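Local coordinates for peptidoglycan-recognition protein SA (Drosophila melanogaster, PDB 1SXR) that recognises peptidoglycan of Gram-positive bacteria as an innate immune receptor and so activates the Toll pathway, at residues Lys23-His29 and Gln66-Asn72; Tyr37-His41 and Leu147-Ser151; Asp73-Phe78 and Gly89-Leu94. One frame throughout, in Å; residues are numbered along the deposited sequence. Where two conformers were deposited one is given.

Contact 1. Residues Lys23-His29 and Gln66-Asn72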
loop_
_atom_site.group_PDB
_atom_site.type_symbol
_atom_site.label_atom_id
_atom_site.label_comp_id
_atom_site.label_asym_id
_atom_site.label_seq_id
_atom_site.Cartn_x
_atom_site.Cartn_y
_atom_site.Cartn_z
ATOM N N LYS A 23 0.167 -1.942 -16.804
ATOM C CA LYS A 23 0.731 -0.999 -17.776
ATOM C C LYS A 23 1.790 -0.124 -17.115
ATOM O O LYS A 23 1.832 0.004 -15.894
ATOM C CB LYS A 23 -0.370 -0.081 -18.334
ATOM C CG LYS A 23 -1.401 -0.857 -19.138
ATOM C CD LYS A 23 -2.429 0.015 -19.824
ATOM C CE LYS A 23 -3.115 -0.794 -20.926
ATOM N NZ LYS A 23 -4.527 -0.382 -21.200
ATOM N N PRO A 24 2.657 0.496 -17.908
ATOM C CA PRO A 24 3.654 1.399 -17.340
ATOM C C PRO A 24 3.029 2.603 -16.638
ATOM O O PRO A 24 1.914 3.003 -16.972
ATOM C CB PRO A 24 4.440 1.879 -18.576
ATOM C CG PRO A 24 4.197 0.787 -19.580
ATOM C CD PRO A 24 2.768 0.376 -19.378
ATOM N N SER A 25 3.763 3.170 -15.688
ATOM C CA SER A 25 3.409 4.484 -15.178
ATOM C C SER A 25 3.390 5.523 -16.296
ATOM O O SER A 25 4.128 5.407 -17.303
ATOM C CB SER A 25 4.404 4.900 -14.099
ATOM O OG SER A 25 4.211 6.255 -13.720
ATOM N N LEU A 26 2.538 6.526 -16.122
ATOM C CA LEU A 26 2.469 7.650 -17.048
ATOM C C LEU A 26 3.481 8.730 -16.695
ATOM O O LEU A 26 3.603 9.733 -17.413
ATOM C CB LEU A 26 1.051 8.240 -17.092
ATOM C CG LEU A 26 0.010 7.235 -17.580
ATOM C CD1 LEU A 26 -1.382 7.746 -17.336
ATOM C CD2 LEU A 26 0.234 6.906 -19.051
ATOM N N GLY A 27 4.185 8.561 -15.581
ATOM C CA GLY A 27 5.186 9.554 -15.174
ATOM C C GLY A 27 5.837 9.174 -13.864
ATOM O O GLY A 27 5.197 9.102 -12.822
ATOM N N LEU A 28 7.138 8.961 -13.910
ATOM C CA LEU A 28 7.839 8.468 -12.735
ATOM C C LEU A 28 8.331 9.641 -11.903
ATOM O O LEU A 28 8.942 10.579 -12.431
ATOM C CB LEU A 28 9.015 7.575 -13.155
ATOM C CG LEU A 28 8.597 6.319 -13.918
ATOM C CD1 LEU A 28 9.780 5.698 -14.668
ATOM C CD2 LEU A 28 7.958 5.282 -12.978
ATOM N N HIS A 29 8.067 9.589 -10.605
ATOM C CA HIS A 29 8.568 10.595 -9.668
ATOM C C HIS A 29 9.274 9.874 -8.544
ATOM O O HIS A 29 8.675 9.075 -7.818
ATOM C CB HIS A 29 7.432 11.490 -9.170
ATOM C CG HIS A 29 6.852 12.346 -10.253
ATOM N ND1 HIS A 29 7.402 13.550 -10.636
ATOM C CD2 HIS A 29 5.792 12.139 -11.074
ATOM C CE1 HIS A 29 6.692 14.060 -11.634
ATOM N NE2 HIS A 29 5.716 13.212 -11.927
ATOM N N GLN A 66 -5.499 5.567 -13.364
ATOM C CA GLN A 66 -4.826 6.335 -14.414
ATOM C C GLN A 66 -5.764 7.181 -15.249
ATOM O O GLN A 66 -5.434 8.336 -15.552
ATOM C CB GLN A 66 -4.035 5.405 -15.340
ATOM C CG GLN A 66 -2.764 4.896 -14.677
ATOM C CD GLN A 66 -1.939 4.000 -15.617
ATOM O OE1 GLN A 66 -2.512 3.204 -16.373
ATOM N NE2 GLN A 66 -0.610 4.136 -15.562
ATOM N N ASN A 67 -6.919 6.630 -15.618
ATOM C CA ASN A 67 -7.757 7.273 -16.634
ATOM C C ASN A 67 -8.957 8.014 -16.094
ATOM O O ASN A 67 -9.569 8.803 -16.840
ATOM C CB ASN A 67 -8.205 6.242 -17.657
ATOM C CG ASN A 67 -7.033 5.568 -18.349
ATOM O OD1 ASN A 67 -5.960 6.147 -18.482
ATOM N ND2 ASN A 67 -7.229 4.340 -18.767
ATOM N N GLU A 68 -9.322 7.762 -14.836
ATOM C CA GLU A 68 -10.432 8.484 -14.224
ATOM C C GLU A 68 -9.965 9.374 -13.088
ATOM O O GLU A 68 -10.463 10.489 -12.911
ATOM C CB GLU A 68 -11.531 7.541 -13.750
ATOM C CG GLU A 68 -12.244 6.825 -14.894
ATOM C CD GLU A 68 -12.919 7.784 -15.871
ATOM O OE1 GLU A 68 -13.508 8.798 -15.421
ATOM O OE2 GLU A 68 -12.877 7.499 -17.091
ATOM N N LEU A 69 -9.006 8.899 -12.307
ATOM C CA LEU A 69 -8.542 9.699 -11.171
ATOM C C LEU A 69 -7.328 10.540 -11.539
ATOM O O LEU A 69 -6.871 11.358 -10.739
ATOM C CB LEU A 69 -8.228 8.807 -9.973
ATOM C CG LEU A 69 -9.388 7.972 -9.432
ATOM C CD1 LEU A 69 -8.975 7.268 -8.177
ATOM C CD2 LEU A 69 -10.610 8.894 -9.191
ATOM N N ASP A 70 -6.808 10.338 -12.749
ATOM C CA ASP A 70 -5.710 11.146 -13.283
ATOM C C ASP A 70 -4.401 10.960 -12.523
ATOM O O ASP A 70 -3.567 11.874 -12.447
ATOM C CB ASP A 70 -6.084 12.639 -13.310
ATOM C CG ASP A 70 -7.268 12.916 -14.201
ATOM O OD1 ASP A 70 -7.481 12.160 -15.173
ATOM O OD2 ASP A 70 -8.047 13.867 -14.006
ATOM N N PHE A 71 -4.209 9.773 -11.957
ATOM C CA PHE A 71 -2.945 9.433 -11.321
ATOM C C PHE A 71 -1.989 8.844 -12.373
ATOM O O PHE A 71 -2.415 8.416 -13.451
ATOM C CB PHE A 71 -3.146 8.373 -10.240
ATOM C CG PHE A 71 -4.067 8.771 -9.138
ATOM C CD1 PHE A 71 -4.292 10.108 -8.841
ATOM C CD2 PHE A 71 -4.657 7.786 -8.345
ATOM C CE1 PHE A 71 -5.147 10.460 -7.801
ATOM C CE2 PHE A 71 -5.516 8.124 -7.302
ATOM C CZ PHE A 71 -5.752 9.455 -7.045
ATOM N N ASN A 72 -0.707 8.793 -12.033
ATOM C CA ASN A 72 0.282 8.284 -12.982
ATOM C C ASN A 72 0.271 6.761 -13.018
ATOM O O ASN A 72 0.686 6.163 -14.001
ATOM C CB ASN A 72 1.677 8.806 -12.634
ATOM C CG ASN A 72 1.853 10.249 -13.051
ATOM O OD1 ASN A 72 1.353 10.650 -14.097
ATOM N ND2 ASN A 72 2.505 11.038 -12.208
HETATM O O HOH W 1 -5.201 2.116 -19.710
HETATM O O HOH W 2 3.982 13.553 -13.988
#
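L26 N meets N72 O at 2.8 Å, nearly straight at the hydrogen (169°), and Q66 uses its side-chain amide to join the same loop to the end of helix 50-67. Q66 NE2 donates twice, to P24 O at 3.1 Å across the contact and to N72 O at 2.9 Å within its own segment; both acceptors lie in the plane of the Q66 amide, which fixes its rotation. N72 O thus takes two N-H groups, L26 N tilted a little from the carbonyl plane and Q66 NE2 above it. The chain of 66-72 runs off the end of helix 50-67 and turns back at D70, whose phi is positive, into the stretch inferred to bind peptidoglycan. Within 23-29 an ST turn, with G27 N donating to S25 OG at 3.0 Å, bends the chain past N72. Apolar contact comes from L26 CD1, 4.1 Å from both Q66 CB and Q66 CG, while L26 CG lies beside the Q66 amide nitrogen. The amide of N72 reaches the edge of the H29 ring, with ND2 3.6 Å from H29 CD2 and the two planes 23° apart. Water joins the periphery, one molecule accepting from K23 NZ and N67 ND2, another hydrogen-bonded to H29 NE2 and accepting a weak bond from N72 ND2.

Contact 2. Residues Tyr37-His41 and Leu147-Ser151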
loop_
_atom_site.group_PDB
_atom_site.type_symbol
_atom_site.label_atom_id
_atom_site.label_comp_id
_atom_site.label_asym_id
_atom_site.label_seq_id
_atom_site.Cartn_x
_atom_site.Cartn_y
_atom_site.Cartn_z
ATOM N N TYR A 37 8.137 6.572 6.433
ATOM C CA TYR A 37 6.727 6.360 6.729
ATOM C C TYR A 37 6.123 5.249 5.871
ATOM O O TYR A 37 6.374 5.191 4.679
ATOM C CB TYR A 37 5.960 7.651 6.445
ATOM C CG TYR A 37 6.227 8.733 7.464
ATOM C CD1 TYR A 37 5.601 8.699 8.709
ATOM C CD2 TYR A 37 7.090 9.775 7.190
ATOM C CE1 TYR A 37 5.829 9.679 9.652
ATOM C CE2 TYR A 37 7.315 10.773 8.121
ATOM C CZ TYR A 37 6.685 10.710 9.349
ATOM O OH TYR A 37 6.890 11.700 10.292
ATOM N N VAL A 38 5.318 4.393 6.496
ATOM C CA VAL A 38 4.520 3.385 5.785
ATOM C C VAL A 38 3.061 3.657 6.129
ATOM O O VAL A 38 2.703 3.777 7.300
ATOM C CB VAL A 38 4.897 1.978 6.250
ATOM C CG1 VAL A 38 3.981 0.942 5.629
ATOM C CG2 VAL A 38 6.352 1.700 5.914
ATOM N N VAL A 39 2.215 3.785 5.104
ATOM C CA VAL A 39 0.796 4.061 5.313
ATOM C C VAL A 39 -0.019 2.832 4.909
ATOM O O VAL A 39 0.095 2.359 3.768
ATOM C CB VAL A 39 0.295 5.240 4.468
ATOM C CG1 VAL A 39 -1.135 5.609 4.941
ATOM C CG2 VAL A 39 1.282 6.426 4.591
ATOM N N ILE A 40 -0.849 2.324 5.821
ATOM C CA ILE A 40 -1.668 1.145 5.532
ATOM C C ILE A 40 -3.079 1.563 5.110
ATOM O O ILE A 40 -3.714 2.432 5.728
ATOM C CB ILE A 40 -1.767 0.207 6.776
ATOM C CG1 ILE A 40 -0.384 -0.237 7.270
ATOM C CG2 ILE A 40 -2.628 -1.022 6.439
ATOM C CD1 ILE A 40 0.472 -0.846 6.188
ATOM N N HIS A 41 -3.534 0.919 4.038
ATOM C CA HIS A 41 -4.842 1.177 3.423
ATOM C C HIS A 41 -5.545 -0.145 3.163
ATOM O O HIS A 41 -4.945 -1.211 3.214
ATOM C CB HIS A 41 -4.649 1.887 2.078
ATOM C CG HIS A 41 -4.447 3.357 2.208
ATOM N ND1 HIS A 41 -5.478 4.216 2.521
ATOM C CD2 HIS A 41 -3.337 4.132 2.063
ATOM C CE1 HIS A 41 -5.018 5.457 2.565
ATOM N NE2 HIS A 41 -3.719 5.433 2.292
ATOM N N LEU A 147 4.885 3.494 11.172
ATOM C CA LEU A 147 3.738 2.833 10.539
ATOM C C LEU A 147 2.466 3.571 10.928
ATOM O O LEU A 147 2.182 3.764 12.120
ATOM C CB LEU A 147 3.653 1.375 11.018
ATOM C CG LEU A 147 2.507 0.540 10.429
ATOM C CD1 LEU A 147 2.911 0.135 9.024
ATOM C CD2 LEU A 147 2.214 -0.698 11.273
ATOM N N ILE A 148 1.676 3.979 9.946
ATOM C CA ILE A 148 0.398 4.625 10.255
ATOM C C ILE A 148 -0.715 4.116 9.348
ATOM O O ILE A 148 -0.452 3.567 8.286
ATOM C CB ILE A 148 0.473 6.162 10.105
ATOM C CG1 ILE A 148 0.907 6.550 8.685
ATOM C CG2 ILE A 148 1.491 6.759 11.076
ATOM C CD1 ILE A 148 0.830 8.061 8.452
ATOM N N ALA A 149 -1.946 4.296 9.823
ATOM C CA ALA A 149 -3.156 4.089 9.021
ATOM C C ALA A 149 -3.526 5.343 8.234
ATOM O O ALA A 149 -3.381 6.471 8.704
ATOM C CB ALA A 149 -4.327 3.702 9.931
ATOM N N GLY A 150 -4.059 5.150 7.035
ATOM C CA GLY A 150 -4.521 6.291 6.257
ATOM C C GLY A 150 -5.417 7.233 7.041
ATOM O O GLY A 150 -5.305 8.448 6.923
ATOM N N SER A 151 -6.320 6.645 7.820
ATOM C CA SER A 151 -7.329 7.396 8.563
ATOM C C SER A 151 -6.717 8.339 9.591
ATOM O O SER A 151 -7.373 9.294 10.036
ATOM C CB SER A 151 -8.324 6.434 9.213
ATOM O OG SER A 151 -7.682 5.621 10.186
#
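I148 N donates to V38 O at 2.8 Å, nearly along the C=O axis (176°), while I148 O accepts from I40 N, also at 2.8 Å and in the carbonyl plane. One residue thus bonds to the two neighbours of V39, its partner in register, and this flanking identifies the pairing as parallel. The pattern runs on past the last paired residue, A149, since G150 N donates to I40 O at 3.0 Å. Two C-H groups add to it: L147 CA faces V38 O, and V39 CA lies 3.3 Å from I148 O.

On the face bearing V38, I40 and L147, one methyl does most of the touching: L147 CD1 rests 3.6 Å from V38 CG1 and 3.8 Å from I40 CG1, filling the notch between these two side chains. On the other face, V39 CG2 is 4.1 Å from I148 CG1. V39 CG1, anti to its own N (chi1 -170°), turns instead to the backbone of G150, whose CA also lies close to H41 CE1. The H41 ring is held by S158 at ND1 and T99 at NE2.

The pair forms one edge of the mixed sheet of the amidase-type PGRP domain. Strand 145-149 is the edge strand; strand 35-42 separates it from strand 106-111, and helix 161-167 packs through I167 on I40 and A149.

Contact 3. Residues Asp73-Phe78 and Gly89-Leu94. With EDO (1,2-ethanediol), chain D.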
loop_
_atom_site.group_PDB
_atom_site.type_symbol
_atom_site.label_atom_id
_atom_site.label_comp_id
_atom_site.label_asym_id
_atom_site.label_seq_id
_atom_site.Cartn_x
_atom_site.Cartn_y
_atom_site.Cartn_z
ATOM N N ASP A 73 -0.237 6.144 -11.954
ATOM C CA ASP A 73 -0.205 4.681 -11.830
ATOM C C ASP A 73 -1.241 4.304 -10.760
ATOM O O ASP A 73 -1.871 5.188 -10.135
ATOM C CB ASP A 73 1.201 4.239 -11.415
ATOM C CG ASP A 73 1.542 2.847 -11.869
ATOM O OD1 ASP A 73 0.619 2.057 -12.158
ATOM O OD2 ASP A 73 2.736 2.439 -11.895
ATOM N N ILE A 74 -1.420 3.004 -10.556
ATOM C CA ILE A 74 -2.172 2.562 -9.387
ATOM C C ILE A 74 -1.645 3.310 -8.145
ATOM O O ILE A 74 -0.426 3.529 -7.991
ATOM C CB ILE A 74 -2.087 1.024 -9.240
ATOM C CG1 ILE A 74 -3.221 0.488 -8.364
ATOM C CG2 ILE A 74 -0.716 0.525 -8.943
ATOM C CD1 ILE A 74 -3.587 -0.937 -8.757
ATOM N N SER A 75 -2.555 3.761 -7.279
ATOM C CA SER A 75 -2.180 4.783 -6.282
ATOM C C SER A 75 -1.188 4.253 -5.246
ATOM O O SER A 75 -0.297 4.988 -4.767
ATOM C CB SER A 75 -3.420 5.309 -5.570
ATOM O OG SER A 75 -3.989 4.266 -4.792
ATOM N N TYR A 76 -1.360 2.985 -4.891
ATOM C CA TYR A 76 -0.575 2.373 -3.796
ATOM C C TYR A 76 0.784 1.922 -4.278
ATOM O O TYR A 76 0.928 1.530 -5.441
ATOM C CB TYR A 76 -1.327 1.147 -3.239
ATOM C CG TYR A 76 -2.785 1.421 -2.991
ATOM C CD1 TYR A 76 -3.191 2.206 -1.918
ATOM C CD2 TYR A 76 -3.740 0.901 -3.827
ATOM C CE1 TYR A 76 -4.553 2.470 -1.710
ATOM C CE2 TYR A 76 -5.088 1.133 -3.621
ATOM C CZ TYR A 76 -5.478 1.919 -2.571
ATOM O OH TYR A 76 -6.826 2.165 -2.347
ATOM N N ASN A 77 1.787 1.913 -3.399
ATOM C CA ASN A 77 3.079 1.331 -3.810
ATOM C C ASN A 77 3.008 -0.182 -3.967
ATOM O O ASN A 77 3.601 -0.726 -4.885
ATOM C CB ASN A 77 4.186 1.748 -2.847
ATOM C CG ASN A 77 4.476 3.245 -2.922
ATOM O OD1 ASN A 77 3.876 4.019 -2.206
ATOM N ND2 ASN A 77 5.359 3.651 -3.838
ATOM N N PHE A 78 2.280 -0.842 -3.060
ATOM C CA PHE A 78 2.063 -2.315 -3.089
ATOM C C PHE A 78 0.659 -2.653 -2.677
ATOM O O PHE A 78 0.009 -1.903 -1.930
ATOM C CB PHE A 78 3.018 -3.006 -2.111
ATOM C CG PHE A 78 4.462 -2.805 -2.482
ATOM C CD1 PHE A 78 5.007 -3.536 -3.535
ATOM C CD2 PHE A 78 5.238 -1.871 -1.821
ATOM C CE1 PHE A 78 6.345 -3.332 -3.929
ATOM C CE2 PHE A 78 6.564 -1.655 -2.210
ATOM C CZ PHE A 78 7.114 -2.381 -3.256
ATOM N N GLY A 89 2.506 -2.156 -7.133
ATOM C CA GLY A 89 1.692 -1.083 -7.698
ATOM C C GLY A 89 2.645 -0.070 -8.290
ATOM O O GLY A 89 3.337 -0.322 -9.295
ATOM N N THR A 90 2.704 1.084 -7.648
ATOM C CA THR A 90 3.682 2.081 -7.991
ATOM C C THR A 90 5.113 1.578 -7.776
ATOM O O THR A 90 6.023 1.959 -8.501
ATOM C CB THR A 90 3.354 3.342 -7.187
ATOM O OG1 THR A 90 2.289 4.062 -7.845
ATOM C CG2 THR A 90 4.511 4.296 -7.213
ATOM N N GLY A 91 5.301 0.691 -6.799
ATOM C CA GLY A 91 6.620 0.095 -6.525
ATOM C C GLY A 91 7.522 0.840 -5.557
ATOM O O GLY A 91 7.225 1.959 -5.146
ATOM N N TRP A 92 8.634 0.218 -5.162
ATOM C CA TRP A 92 9.541 0.885 -4.222
ATOM C C TRP A 92 10.146 2.154 -4.803
ATOM O O TRP A 92 10.578 2.174 -5.965
ATOM C CB TRP A 92 10.738 -0.008 -3.866
ATOM C CG TRP A 92 10.505 -1.130 -2.917
ATOM C CD1 TRP A 92 10.748 -2.456 -3.160
ATOM C CD2 TRP A 92 9.992 -1.058 -1.565
ATOM N NE1 TRP A 92 10.422 -3.207 -2.051
ATOM C CE2 TRP A 92 9.975 -2.380 -1.058
ATOM C CE3 TRP A 92 9.607 -0.016 -0.714
ATOM C CZ2 TRP A 92 9.540 -2.687 0.228
ATOM C CZ3 TRP A 92 9.172 -0.327 0.578
ATOM C CH2 TRP A 92 9.136 -1.659 1.028
ATOM N N GLY A 93 10.231 3.189 -3.970
ATOM C CA GLY A 93 11.024 4.382 -4.308
ATOM C C GLY A 93 10.402 5.320 -5.317
ATOM O O GLY A 93 11.076 6.226 -5.830
ATOM N N LEU A 94 9.117 5.106 -5.612
ATOM C CA LEU A 94 8.406 5.964 -6.546
ATOM C C LEU A 94 7.196 6.533 -5.816
ATOM O O LEU A 94 6.562 5.860 -4.997
ATOM C CB LEU A 94 7.953 5.172 -7.773
ATOM C CG LEU A 94 9.081 4.775 -8.745
ATOM C CD1 LEU A 94 8.620 3.678 -9.704
ATOM C CD2 LEU A 94 9.557 5.956 -9.540
HETATM C C1 EDO D . -7.919 5.845 -4.977
HETATM O O1 EDO D . -8.090 7.152 -4.399
HETATM C C2 EDO D . -7.203 4.932 -3.987
HETATM O O2 EDO D . -6.031 5.573 -3.475
HETATM O O HOH W 3 5.185 3.393 -10.900
#
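N77 is gripped by 89-94 through both its backbone carbonyl and its side chain. N77 O accepts from G89 N and G91 N, each at 2.9 Å, but differently: G91 N comes in the carbonyl plane on a lone pair, G89 N from 45° above that plane. The side-chain amide donates both hydrogens of ND2, to G91 O and to L94 O, each at 2.8 Å and close to the amide plane. These two carbonyls belong to the first and last residues of a type II beta turn, G91 to L94, so one side chain ties its ends together. Segment 73-78 leads into the hairpin of strands 78-80 and 86-88, and the turn follows that hairpin.

T90 adds two bonds at one end: its N reaches Y76 O almost straight (176°), and OG1, beside its own N, donates to I74 O at 2.8 Å. At the other end the edge of F78 meets the face of W92. F78 CE2 stands 3.5 Å from W92 CD2, with the planes at 65°, in a T-shaped arrangement.

Further out, G108 N donates to N77 OD1, which holds the oxygen end of the amide. D73 is held by K17 in a salt bridge and by Q62, and a water bridges D73 OD2 to T90 O. S75 OG, over the centre of the Y76 ring, hydrogen-bonds to an ethanediol probably left by crystallisation. Residues 73-76 belong to the inferred peptidoglycan-binding region, and I14 of strand 14-15 packs on both F78 and W92.

From the N terminus, the loop 23-29 comes first and, in contact 1, joins the end of helix 50-67, closing a loop that takes in strand 35-42 and most of helix 50-67. That strand supplies 37-41 to contact 2, which joins it to edge strand 145-149; the partner 147-151 arrives over a hundred residues later, so contacts 1 and 2 cross along the chain without touching, their centres 22 Å apart. Contact 3 opens after contact 1 has closed and is a short closure around strands 78-80 and 86-88, lying wholly within the span of contact 2. It borders contact 1, where S25 CB lies 3.7 Å from D73 OD2, and meets contact 2 where H41 CB approaches Y76 CE1 at 3.8 Å.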